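Local coordinates for methyltransferase 1 (Methanosarcina barkeri, PDB 2I2X), which carries methyl groups on a bound corrinoid cofactor in methanogenesis from methanol, receiving them from methanol with the help of MtaB and handing them to coenzyme M through MtaA, at residues A131-H136 with T181-T187; A190-V194 with F207-G211; G225-E229 with K254-H258. Residue numbers count along the deposited sequence, not the author numbering.

Contact 1 of 3, residues A131-H136 with T181-T187; sequences AEGDVH and TALMTTT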
ATOM      1  N   ALA B 131      27.013   4.775  -6.979  1.00 45.44           N
ATOM      2  CA  ALA B 131      27.085   3.370  -7.410  1.00 45.62           C
ATOM      3  C   ALA B 131      27.066   3.204  -8.929  1.00 45.77           C
ATOM      4  O   ALA B 131      26.469   4.010  -9.640  1.00 45.69           O
ATOM      5  CB  ALA B 131      25.933   2.590  -6.792  1.00 45.35           C
ATOM      6  N   GLU B 132      27.703   2.159  -9.445  1.00 46.07           N
ATOM      7  CA  GLU B 132      27.618   1.958 -10.894  1.00 46.70           C
ATOM      8  C   GLU B 132      26.221   1.504 -11.278  1.00 46.03           C
ATOM      9  O   GLU B 132      25.565   0.771 -10.529  1.00 45.82           O
ATOM     10  CB  GLU B 132      28.737   1.053 -11.467  1.00 47.04           C
ATOM     11  CG  GLU B 132      28.489  -0.455 -11.464  1.00 48.93           C
ATOM     12  CD  GLU B 132      29.622  -1.257 -12.131  1.00 50.04           C
ATOM     13  OE1 GLU B 132      29.711  -1.264 -13.390  1.00 46.98           O
ATOM     14  OE2 GLU B 132      30.408  -1.890 -11.371  1.00 50.74           O
ATOM     15  N   GLY B 133      25.781   1.984 -12.437  1.00 45.94           N
ATOM     16  CA  GLY B 133      24.402   1.850 -12.915  1.00 45.41           C
ATOM     17  C   GLY B 133      23.500   2.996 -12.470  1.00 45.11           C
ATOM     18  O   GLY B 133      22.367   3.110 -12.922  1.00 45.31           O
ATOM     19  N   ASP B 134      24.006   3.857 -11.594  1.00 44.83           N
ATOM     20  CA  ASP B 134      23.186   4.874 -10.946  1.00 44.75           C
ATOM     21  C   ASP B 134      23.569   6.304 -11.391  1.00 44.71           C
ATOM     22  O   ASP B 134      24.747   6.664 -11.408  1.00 44.31           O
ATOM     23  CB  ASP B 134      23.281   4.709  -9.418  1.00 44.58           C
ATOM     24  CG  ASP B 134      22.084   5.297  -8.665  1.00 44.46           C
ATOM     25  OD1 ASP B 134      21.486   6.292  -9.124  1.00 43.61           O
ATOM     26  OD2 ASP B 134      21.757   4.777  -7.579  1.00 44.76           O
ATOM     27  N   VAL B 135      22.545   7.099 -11.718  1.00 44.67           N
ATOM     28  CA  VAL B 135      22.667   8.440 -12.313  1.00 44.66           C
ATOM     29  C   VAL B 135      22.205   9.538 -11.334  1.00 44.19           C
ATOM     30  O   VAL B 135      22.331  10.742 -11.608  1.00 44.15           O
ATOM     31  CB  VAL B 135      21.900   8.474 -13.707  1.00 45.12           C
ATOM     32  CG1 VAL B 135      21.378   9.859 -14.095  1.00 44.85           C
ATOM     33  CG2 VAL B 135      22.781   7.895 -14.819  1.00 45.41           C
ATOM     34  N   HIS B 136      21.699   9.108 -10.180  1.00 43.83           N
ATOM     35  CA  HIS B 136      21.212  10.016  -9.136  1.00 43.29           C
ATOM     36  C   HIS B 136      22.360  10.737  -8.406  1.00 43.58           C
ATOM     37  O   HIS B 136      22.976  10.206  -7.488  1.00 43.72           O
ATOM     38  CB  HIS B 136      20.277   9.276  -8.159  1.00 42.99           C
ATOM     39  CG  HIS B 136      19.125   8.582  -8.830  1.00 41.79           C
ATOM     40  ND1 HIS B 136      19.259   7.379  -9.495  1.00 41.67           N
ATOM     41  CD2 HIS B 136      17.822   8.926  -8.946  1.00 40.09           C
ATOM     42  CE1 HIS B 136      18.091   7.011  -9.990  1.00 40.11           C
ATOM     43  NE2 HIS B 136      17.202   7.934  -9.674  1.00 39.89           N
ATOM     44  N   THR B 181      26.688   6.408  -2.727  1.00 43.67           N
ATOM     45  CA  THR B 181      25.295   6.785  -2.804  1.00 41.82           C
ATOM     46  C   THR B 181      24.604   5.907  -3.824  1.00 41.18           C
ATOM     47  O   THR B 181      24.965   5.924  -5.006  1.00 41.29           O
ATOM     48  CB  THR B 181      25.161   8.258  -3.197  1.00 41.66           C
ATOM     49  OG1 THR B 181      25.628   9.066  -2.118  1.00 40.62           O
ATOM     50  CG2 THR B 181      23.706   8.637  -3.488  1.00 41.93           C
ATOM     51  N   ALA B 182      23.625   5.130  -3.368  1.00 39.81           N
ATOM     52  CA  ALA B 182      22.778   4.355  -4.279  1.00 38.85           C
ATOM     53  C   ALA B 182      21.297   4.706  -4.102  1.00 37.99           C
ATOM     54  O   ALA B 182      20.856   4.981  -2.995  1.00 37.81           O
ATOM     55  CB  ALA B 182      23.016   2.886  -4.106  1.00 38.37           C
ATOM     56  N   LEU B 183      20.543   4.724  -5.196  1.00 37.12           N
ATOM     57  CA  LEU B 183      19.139   5.118  -5.142  1.00 37.11           C
ATOM     58  C   LEU B 183      18.147   4.080  -5.641  1.00 37.36           C
ATOM     59  O   LEU B 183      16.930   4.244  -5.489  1.00 37.29           O
ATOM     60  CB  LEU B 183      18.920   6.439  -5.883  1.00 36.68           C
ATOM     61  CG  LEU B 183      18.845   7.543  -4.839  1.00 36.25           C
ATOM     62  CD1 LEU B 183      20.211   8.148  -4.568  1.00 33.41           C
ATOM     63  CD2 LEU B 183      17.842   8.573  -5.258  1.00 36.27           C
ATOM     64  N   MET B 184      18.669   3.021  -6.240  1.00 37.83           N
ATOM     65  CA  MET B 184      17.841   1.980  -6.793  1.00 38.88           C
ATOM     66  C   MET B 184      18.179   0.631  -6.190  1.00 39.47           C
ATOM     67  O   MET B 184      19.334   0.339  -5.925  1.00 39.71           O
ATOM     68  CB  MET B 184      17.986   1.952  -8.308  1.00 38.83           C
ATOM     69  CG  MET B 184      17.572   3.251  -8.976  1.00 39.46           C
ATOM     70  SD  MET B 184      17.682   3.212 -10.766  1.00 38.71           S
ATOM     71  CE  MET B 184      16.228   2.297 -11.252  1.00 42.89           C
ATOM     72  N   THR B 185      17.160  -0.181  -5.950  1.00 40.53           N
ATOM     73  CA  THR B 185      17.362  -1.576  -5.560  1.00 41.84           C
ATOM     74  C   THR B 185      18.292  -2.255  -6.568  1.00 43.13           C
ATOM     75  O   THR B 185      19.118  -3.104  -6.222  1.00 43.42           O
ATOM     76  CB  THR B 185      16.035  -2.352  -5.505  1.00 41.42           C
ATOM     77  OG1 THR B 185      15.412  -2.326  -6.795  1.00 40.54           O
ATOM     78  CG2 THR B 185      15.099  -1.729  -4.484  1.00 41.39           C
ATOM     79  N   THR B 186      18.167  -1.803  -7.812  1.00 44.51           N
ATOM     80  CA  THR B 186      18.822  -2.361  -8.974  1.00 45.58           C
ATOM     81  C   THR B 186      20.306  -1.972  -9.033  1.00 46.24           C
ATOM     82  O   THR B 186      21.033  -2.363  -9.937  1.00 45.94           O
ATOM     83  CB  THR B 186      18.017  -1.905 -10.225  1.00 45.51           C
ATOM     84  OG1 THR B 186      17.977  -2.953 -11.190  1.00 46.99           O
ATOM     85  CG2 THR B 186      18.564  -0.641 -10.848  1.00 45.72           C
ATOM     86  N   THR B 187      20.755  -1.259  -8.005  1.00 47.68           N
ATOM     87  CA  THR B 187      21.988  -0.476  -8.035  1.00 48.71           C
ATOM     88  C   THR B 187      22.721  -0.462  -6.689  1.00 50.25           C
ATOM     89  O   THR B 187      23.937  -0.302  -6.648  1.00 50.02           O
ATOM     90  CB  THR B 187      21.669   0.975  -8.510  1.00 48.51           C
ATOM     91  OG1 THR B 187      22.188   1.179  -9.830  1.00 47.48           O
ATOM     92  CG2 THR B 187      22.224   2.016  -7.577  1.00 47.38           C
TER

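Contact 2 of 3, residues A190-V194 with F207-G211; sequences AFKEV and FACGG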
ATOM      1  N   ALA B 190      26.051  -2.430  -5.888  1.00 63.64           N
ATOM      2  CA  ALA B 190      27.388  -2.016  -6.299  1.00 64.44           C
ATOM      3  C   ALA B 190      28.250  -1.703  -5.084  1.00 65.31           C
ATOM      4  O   ALA B 190      29.453  -1.489  -5.216  1.00 65.65           O
ATOM      5  CB  ALA B 190      27.322  -0.823  -7.235  1.00 64.28           C
ATOM      6  N   PHE B 191      27.634  -1.675  -3.903  1.00 66.31           N
ATOM      7  CA  PHE B 191      28.380  -1.519  -2.655  1.00 67.65           C
ATOM      8  C   PHE B 191      29.107  -2.830  -2.330  1.00 68.79           C
ATOM      9  O   PHE B 191      30.217  -2.810  -1.793  1.00 68.53           O
ATOM     10  CB  PHE B 191      27.467  -1.124  -1.485  1.00 67.32           C
ATOM     11  CG  PHE B 191      26.868   0.270  -1.584  1.00 67.31           C
ATOM     12  CD1 PHE B 191      27.334   1.207  -2.504  1.00 66.88           C
ATOM     13  CD2 PHE B 191      25.835   0.649  -0.716  1.00 66.76           C
ATOM     14  CE1 PHE B 191      26.771   2.490  -2.565  1.00 66.49           C
ATOM     15  CE2 PHE B 191      25.276   1.924  -0.772  1.00 65.93           C
ATOM     16  CZ  PHE B 191      25.746   2.847  -1.696  1.00 66.04           C
ATOM     17  N   LYS B 192      28.449  -3.956  -2.642  1.00 70.23           N
ATOM     18  CA  LYS B 192      29.054  -5.294  -2.619  1.00 71.47           C
ATOM     19  C   LYS B 192      30.392  -5.232  -3.319  1.00 72.17           C
ATOM     20  O   LYS B 192      31.433  -5.272  -2.666  1.00 72.50           O
ATOM     21  CB  LYS B 192      28.167  -6.317  -3.355  1.00 71.71           C
ATOM     22  CG  LYS B 192      27.445  -7.360  -2.499  1.00 72.28           C
ATOM     23  CD  LYS B 192      28.316  -8.581  -2.231  1.00 73.28           C
ATOM     24  CE  LYS B 192      27.828  -9.333  -0.999  1.00 73.99           C
ATOM     25  NZ  LYS B 192      28.943 -10.058  -0.321  1.00 74.16           N
ATOM     26  N   GLU B 193      30.350  -5.106  -4.646  1.00 72.92           N
ATOM     27  CA  GLU B 193      31.555  -5.034  -5.468  1.00 73.96           C
ATOM     28  C   GLU B 193      32.633  -4.172  -4.843  1.00 74.19           C
ATOM     29  O   GLU B 193      33.751  -4.641  -4.651  1.00 74.52           O
ATOM     30  CB  GLU B 193      31.237  -4.530  -6.871  1.00 74.15           C
ATOM     31  CG  GLU B 193      31.222  -5.622  -7.918  1.00 75.97           C
ATOM     32  CD  GLU B 193      31.119  -5.065  -9.328  1.00 78.35           C
ATOM     33  OE1 GLU B 193      29.990  -4.690  -9.740  1.00 79.03           O
ATOM     34  OE2 GLU B 193      32.168  -5.008 -10.018  1.00 78.13           O
ATOM     35  N   VAL B 194      32.284  -2.931  -4.505  1.00 74.50           N
ATOM     36  CA  VAL B 194      33.223  -1.985  -3.890  1.00 74.71           C
ATOM     37  C   VAL B 194      33.848  -2.528  -2.600  1.00 74.82           C
ATOM     38  O   VAL B 194      35.068  -2.581  -2.488  1.00 74.82           O
ATOM     39  CB  VAL B 194      32.579  -0.589  -3.660  1.00 74.66           C
ATOM     40  CG1 VAL B 194      33.477   0.299  -2.807  1.00 74.31           C
ATOM     41  CG2 VAL B 194      32.296   0.083  -4.997  1.00 74.79           C
ATOM     42  N   PHE B 207      33.633   2.830   4.881  1.00 67.34           N
ATOM     43  CA  PHE B 207      32.867   3.092   3.671  1.00 66.09           C
ATOM     44  C   PHE B 207      31.481   3.569   4.067  1.00 65.05           C
ATOM     45  O   PHE B 207      30.609   2.754   4.334  1.00 65.20           O
ATOM     46  CB  PHE B 207      32.788   1.800   2.859  1.00 66.25           C
ATOM     47  CG  PHE B 207      32.036   1.916   1.558  1.00 66.62           C
ATOM     48  CD1 PHE B 207      31.867   3.144   0.922  1.00 66.72           C
ATOM     49  CD2 PHE B 207      31.540   0.768   0.939  1.00 66.62           C
ATOM     50  CE1 PHE B 207      31.182   3.230  -0.292  1.00 67.05           C
ATOM     51  CE2 PHE B 207      30.859   0.844  -0.276  1.00 66.66           C
ATOM     52  CZ  PHE B 207      30.678   2.078  -0.891  1.00 66.51           C
ATOM     53  N   ALA B 208      31.281   4.881   4.130  1.00 63.80           N
ATOM     54  CA  ALA B 208      29.989   5.424   4.564  1.00 62.93           C
ATOM     55  C   ALA B 208      28.945   5.455   3.431  1.00 62.34           C
ATOM     56  O   ALA B 208      29.040   6.258   2.499  1.00 62.18           O
ATOM     57  CB  ALA B 208      30.164   6.798   5.186  1.00 62.91           C
ATOM     58  N   CYS B 209      27.950   4.577   3.535  1.00 61.30           N
ATOM     59  CA  CYS B 209      26.937   4.394   2.510  1.00 60.37           C
ATOM     60  C   CYS B 209      25.613   5.081   2.820  1.00 59.80           C
ATOM     61  O   CYS B 209      25.145   5.057   3.964  1.00 59.95           O
ATOM     62  CB  CYS B 209      26.669   2.911   2.340  1.00 60.61           C
ATOM     63  SG  CYS B 209      28.090   1.973   1.810  1.00 60.91           S
ATOM     64  N   GLY B 210      24.997   5.652   1.785  1.00 58.79           N
ATOM     65  CA  GLY B 210      23.697   6.314   1.900  1.00 57.24           C
ATOM     66  C   GLY B 210      22.909   6.302   0.607  1.00 56.24           C
ATOM     67  O   GLY B 210      23.317   5.680  -0.376  1.00 55.85           O
ATOM     68  N   GLY B 211      21.777   6.997   0.615  1.00 55.60           N
ATOM     69  CA  GLY B 211      20.867   7.028  -0.534  1.00 55.02           C
ATOM     70  C   GLY B 211      19.508   6.404  -0.249  1.00 54.75           C
ATOM     71  O   GLY B 211      19.364   5.582   0.663  1.00 54.78           O
TER

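Contact 3 of 3, residues G225-E229 with K254-H258; sequences GVYGE and KFHKH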
ATOM      1  N   GLY B 225      31.243  -1.323   5.767  1.00 77.55           N
ATOM      2  CA  GLY B 225      30.059  -0.472   5.679  1.00 77.39           C
ATOM      3  C   GLY B 225      29.640   0.309   6.911  1.00 77.33           C
ATOM      4  O   GLY B 225      29.527  -0.242   8.005  1.00 77.24           O
ATOM      5  N   VAL B 226      29.416   1.606   6.708  1.00 77.43           N
ATOM      6  CA  VAL B 226      28.778   2.479   7.688  1.00 77.45           C
ATOM      7  C   VAL B 226      27.514   3.082   7.055  1.00 77.58           C
ATOM      8  O   VAL B 226      27.517   3.432   5.872  1.00 77.66           O
ATOM      9  CB  VAL B 226      29.708   3.627   8.125  1.00 77.33           C
ATOM     10  CG1 VAL B 226      29.258   4.178   9.461  1.00 76.98           C
ATOM     11  CG2 VAL B 226      31.148   3.147   8.214  1.00 77.37           C
ATOM     12  N   TYR B 227      26.439   3.187   7.836  1.00 77.41           N
ATOM     13  CA  TYR B 227      25.228   3.871   7.392  1.00 77.33           C
ATOM     14  C   TYR B 227      25.264   5.339   7.782  1.00 77.20           C
ATOM     15  O   TYR B 227      25.895   5.717   8.758  1.00 77.05           O
ATOM     16  CB  TYR B 227      23.961   3.199   7.967  1.00 77.42           C
ATOM     17  CG  TYR B 227      22.631   3.684   7.378  1.00 77.64           C
ATOM     18  CD1 TYR B 227      22.514   3.999   6.018  1.00 77.98           C
ATOM     19  CD2 TYR B 227      21.487   3.796   8.176  1.00 77.20           C
ATOM     20  CE1 TYR B 227      21.307   4.436   5.478  1.00 77.86           C
ATOM     21  CE2 TYR B 227      20.270   4.228   7.636  1.00 76.92           C
ATOM     22  CZ  TYR B 227      20.194   4.543   6.287  1.00 76.96           C
ATOM     23  OH  TYR B 227      19.024   4.971   5.726  1.00 76.60           O
ATOM     24  N   GLY B 228      24.596   6.155   6.981  1.00 77.41           N
ATOM     25  CA  GLY B 228      24.268   7.523   7.330  1.00 77.93           C
ATOM     26  C   GLY B 228      23.076   7.870   6.470  1.00 78.30           C
ATOM     27  O   GLY B 228      23.181   7.851   5.244  1.00 78.28           O
ATOM     28  N   GLU B 229      21.935   8.155   7.098  1.00 78.75           N
ATOM     29  CA  GLU B 229      20.715   8.431   6.336  1.00 79.02           C
ATOM     30  C   GLU B 229      20.632   9.859   5.773  1.00 79.33           C
ATOM     31  O   GLU B 229      20.269  10.029   4.613  1.00 79.21           O
ATOM     32  CB  GLU B 229      19.444   8.010   7.090  1.00 78.88           C
ATOM     33  CG  GLU B 229      19.078   8.834   8.320  1.00 78.95           C
ATOM     34  CD  GLU B 229      17.671   8.525   8.842  1.00 78.40           C
ATOM     35  OE1 GLU B 229      17.386   7.345   9.146  1.00 77.63           O
ATOM     36  OE2 GLU B 229      16.854   9.465   8.955  1.00 77.71           O
ATOM     37  N   LYS B 254      28.268   3.805  17.550  1.00104.62           N
ATOM     38  CA  LYS B 254      27.886   5.207  17.751  1.00104.91           C
ATOM     39  C   LYS B 254      26.849   5.699  16.735  1.00105.11           C
ATOM     40  O   LYS B 254      26.065   6.601  17.045  1.00105.18           O
ATOM     41  CB  LYS B 254      29.123   6.124  17.723  1.00104.89           C
ATOM     42  CG  LYS B 254      28.820   7.589  18.055  1.00104.88           C
ATOM     43  CD  LYS B 254      30.077   8.415  18.282  1.00104.61           C
ATOM     44  CE  LYS B 254      29.712   9.831  18.712  1.00104.17           C
ATOM     45  NZ  LYS B 254      30.843  10.537  19.364  1.00103.34           N
ATOM     46  N   PHE B 255      26.842   5.101  15.540  1.00105.29           N
ATOM     47  CA  PHE B 255      26.083   5.647  14.404  1.00105.40           C
ATOM     48  C   PHE B 255      24.942   4.795  13.849  1.00105.30           C
ATOM     49  O   PHE B 255      24.073   5.309  13.152  1.00105.17           O
ATOM     50  CB  PHE B 255      27.035   6.072  13.286  1.00105.42           C
ATOM     51  CG  PHE B 255      27.893   7.247  13.650  1.00106.00           C
ATOM     52  CD1 PHE B 255      29.190   7.058  14.124  1.00106.43           C
ATOM     53  CD2 PHE B 255      27.399   8.544  13.541  1.00106.36           C
ATOM     54  CE1 PHE B 255      29.987   8.142  14.468  1.00106.89           C
ATOM     55  CE2 PHE B 255      28.187   9.637  13.885  1.00106.95           C
ATOM     56  CZ  PHE B 255      29.484   9.435  14.350  1.00107.15           C
ATOM     57  N   HIS B 256      24.947   3.503  14.155  1.00105.40           N
ATOM     58  CA  HIS B 256      23.809   2.641  13.852  1.00105.57           C
ATOM     59  C   HIS B 256      22.647   2.941  14.814  1.00105.94           C
ATOM     60  O   HIS B 256      22.273   4.105  14.989  1.00105.96           O
ATOM     61  CB  HIS B 256      24.228   1.166  13.885  1.00105.38           C
ATOM     62  CG  HIS B 256      24.833   0.678  12.602  1.00105.05           C
ATOM     63  ND1 HIS B 256      25.576   1.489  11.770  1.00104.55           N
ATOM     64  CD2 HIS B 256      24.815  -0.542  12.017  1.00104.68           C
ATOM     65  CE1 HIS B 256      25.974   0.794  10.721  1.00104.28           C
ATOM     66  NE2 HIS B 256      25.528  -0.443  10.846  1.00104.15           N
ATOM     67  N   LYS B 257      22.068   1.903  15.417  1.00106.30           N
ATOM     68  CA  LYS B 257      20.983   2.062  16.396  1.00106.74           C
ATOM     69  C   LYS B 257      19.876   3.053  15.960  1.00106.89           C
ATOM     70  O   LYS B 257      19.358   3.819  16.780  1.00106.95           O
ATOM     71  CB  LYS B 257      21.559   2.455  17.774  1.00106.84           C
ATOM     72  CG  LYS B 257      22.486   1.409  18.442  1.00106.96           C
ATOM     73  CD  LYS B 257      21.753   0.109  18.809  1.00107.05           C
ATOM     74  CE  LYS B 257      20.641   0.337  19.823  1.00106.43           C
ATOM     75  NZ  LYS B 257      19.546  -0.639  19.628  1.00106.30           N
ATOM     76  N   HIS B 258      19.519   3.023  14.675  1.00107.07           N
ATOM     77  CA  HIS B 258      18.539   3.954  14.097  1.00107.27           C
ATOM     78  C   HIS B 258      17.115   3.671  14.564  1.00107.38           C
ATOM     79  O   HIS B 258      16.615   4.296  15.498  1.00107.51           O
ATOM     80  CB  HIS B 258      18.593   3.928  12.564  1.00107.27           C
ATOM     81  CG  HIS B 258      19.721   4.724  11.982  1.00107.53           C
ATOM     82  ND1 HIS B 258      19.612   6.068  11.697  1.00107.70           N
ATOM     83  CD2 HIS B 258      20.976   4.364  11.626  1.00107.24           C
ATOM     84  CE1 HIS B 258      20.755   6.504  11.195  1.00107.39           C
ATOM     85  NE2 HIS B 258      21.598   5.488  11.140  1.00107.35           N
ATOM     86  OXT HIS B 258      16.423   2.817  14.013  1.00107.38           O
TER

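Contact 1 of 3, residues A131-H136 with T181-T187
A carboxylate stands behind a metal-bound imidazole here. His136 ligates the corrinoid cobalt through NE2, while its ND1 donates to Asp134 OD1 at 2.5 Å. The same OD1 accepts from the backbone N of His136 at 3.0 Å, forming an Asx turn, so the aspartate fixes the ring's orientation and probably modulates the basicity of the cobalt ligand. This His-carboxylate pair is the Asp-X-His portion of the classic cobalamin-binding motif. The other carboxylate oxygen, OD2, whose position is less certain, takes the amide of Leu183 (2.7 Å from N) and so ties the two loops together. Leu183 CB lies over the imidazole face, 3.9 Å from the ring centroid, a CH-pi contact, and Met184 SD sits at the ring's edge. Thr181 OG1 hydrogen-bonds N3B of the cofactor's benzimidazole, consistent with a base-off, His-on corrinoid.

A type II turn from Ala131 to Asp134 shapes the first loop. Gly133 suits its third position, having positive phi, and a CB there would lie only 3.1 Å from Thr187 OG1. That hydroxyl gives a weak bond to Glu132 O. Ala131 N bonds Thr181 O at 3.1 Å. Both loops follow the C-terminal ends of neighbouring parallel strands, 125-130 and 177-181, and precede helices 138-149 and 190-199; Ala131 and Ala182 pack on Ala190 and Phe191, respectively, of the latter helix.

Contact 2 of 3, residues A190-V194 with F207-G211
Phe191, which loses the most surface to this contact, projects from helix 190-199 onto the strand 207-210 and meets the second large residue, Phe207. The two rings form an edge-to-face pair: the edge of Phe207 is directed at the face of Phe191, with centroids 5.4 Å apart and planes inclined at 77°, and the nearest atoms are Phe191 CD1 and Phe207 CZ at 3.8 Å. Large flat rings are well suited to the space between a helix and a sheet whose local axes lie 11.2 Å apart at closest approach, because they span it without polar groups needing partners.

Cys209, two residues beyond Phe207 and so on the same side of the strand, joins the cluster. Its SG stands over the face of Phe191, 3.9 Å from the ring centroid, a sulfur-aromatic contact, and its CB comes within 3.5 Å of Phe191 CE2. The small, polarisable thiol fits close over the ring face. Val194, three residues on from Phe191 along the helix, adds CG1 against Phe207 CE2 at 3.7 Å.

Between Phe207 and Cys209, Ala208 offers its O to the cofactor as a hydrogen-bond acceptor. The segments 190-194 and 207-210 run nearly antiparallel, at 174°, as expected of the beta-alpha-beta crossover 177-181, 190-199, 207-210 in a Rossmann-like B12-binding domain.

Contact 3 of 3, residues G225-E229 with K254-H258
Tyr227 and His258 meet with chi1 in different wells. Tyr227, with chi1 in t, presents its ring edge to the face of His258, whose chi1 is m; the centroids are 5.0 Å apart and the planes 62° apart, an offset edge-to-face pair with Tyr227 CD2 3.4 Å from His258 NE2. His256 leaves its backbone sideways, but an m rotamer carries its ring inward, so that CE1 lies 3.8 Å from Tyr227 N, and NE2 hydrogen-bonds Ser220. Within this chain, strand 225-227 is an outermost strand of the parallel sheet in this Rossmann-like domain, and the chain's tail, after helix 248-255, lies beside it. Phe255, also m, starts toward the strand but turns its ring to helix 233-242, where an aromatic ring can cover Ile237, Ala240 and Lys236. Glu229, in p with an extended chi2, brings OE1 to 3.6 Å from His258 ND1, near but not hydrogen-bonded. The terminal carboxylate of His258 forms a salt bridge through OXT with Arg64 of another chain.

Contacts 1 and 2 are buried, whereas contact 3 lies at the surface, where another chain reaches the C-terminus. Their chemistry follows: contact 1, at the cobalt, relies on directed polar bonds between loops; contact 2 is almost purely aromatic and apolar, set between helix and sheet; contact 3 combines an edge-to-face pair with ionisable groups. Contacts 1 and 2 abut, since Ala182 N meets Gly210 O. Contacts 2 and 3 share the sheet itself, where strands 207-210 and 225-227 are neighbours joined by probable backbone hydrogen bonds such as that of Cys209 N with Val226 O. Contacts 1 and 3 do not touch.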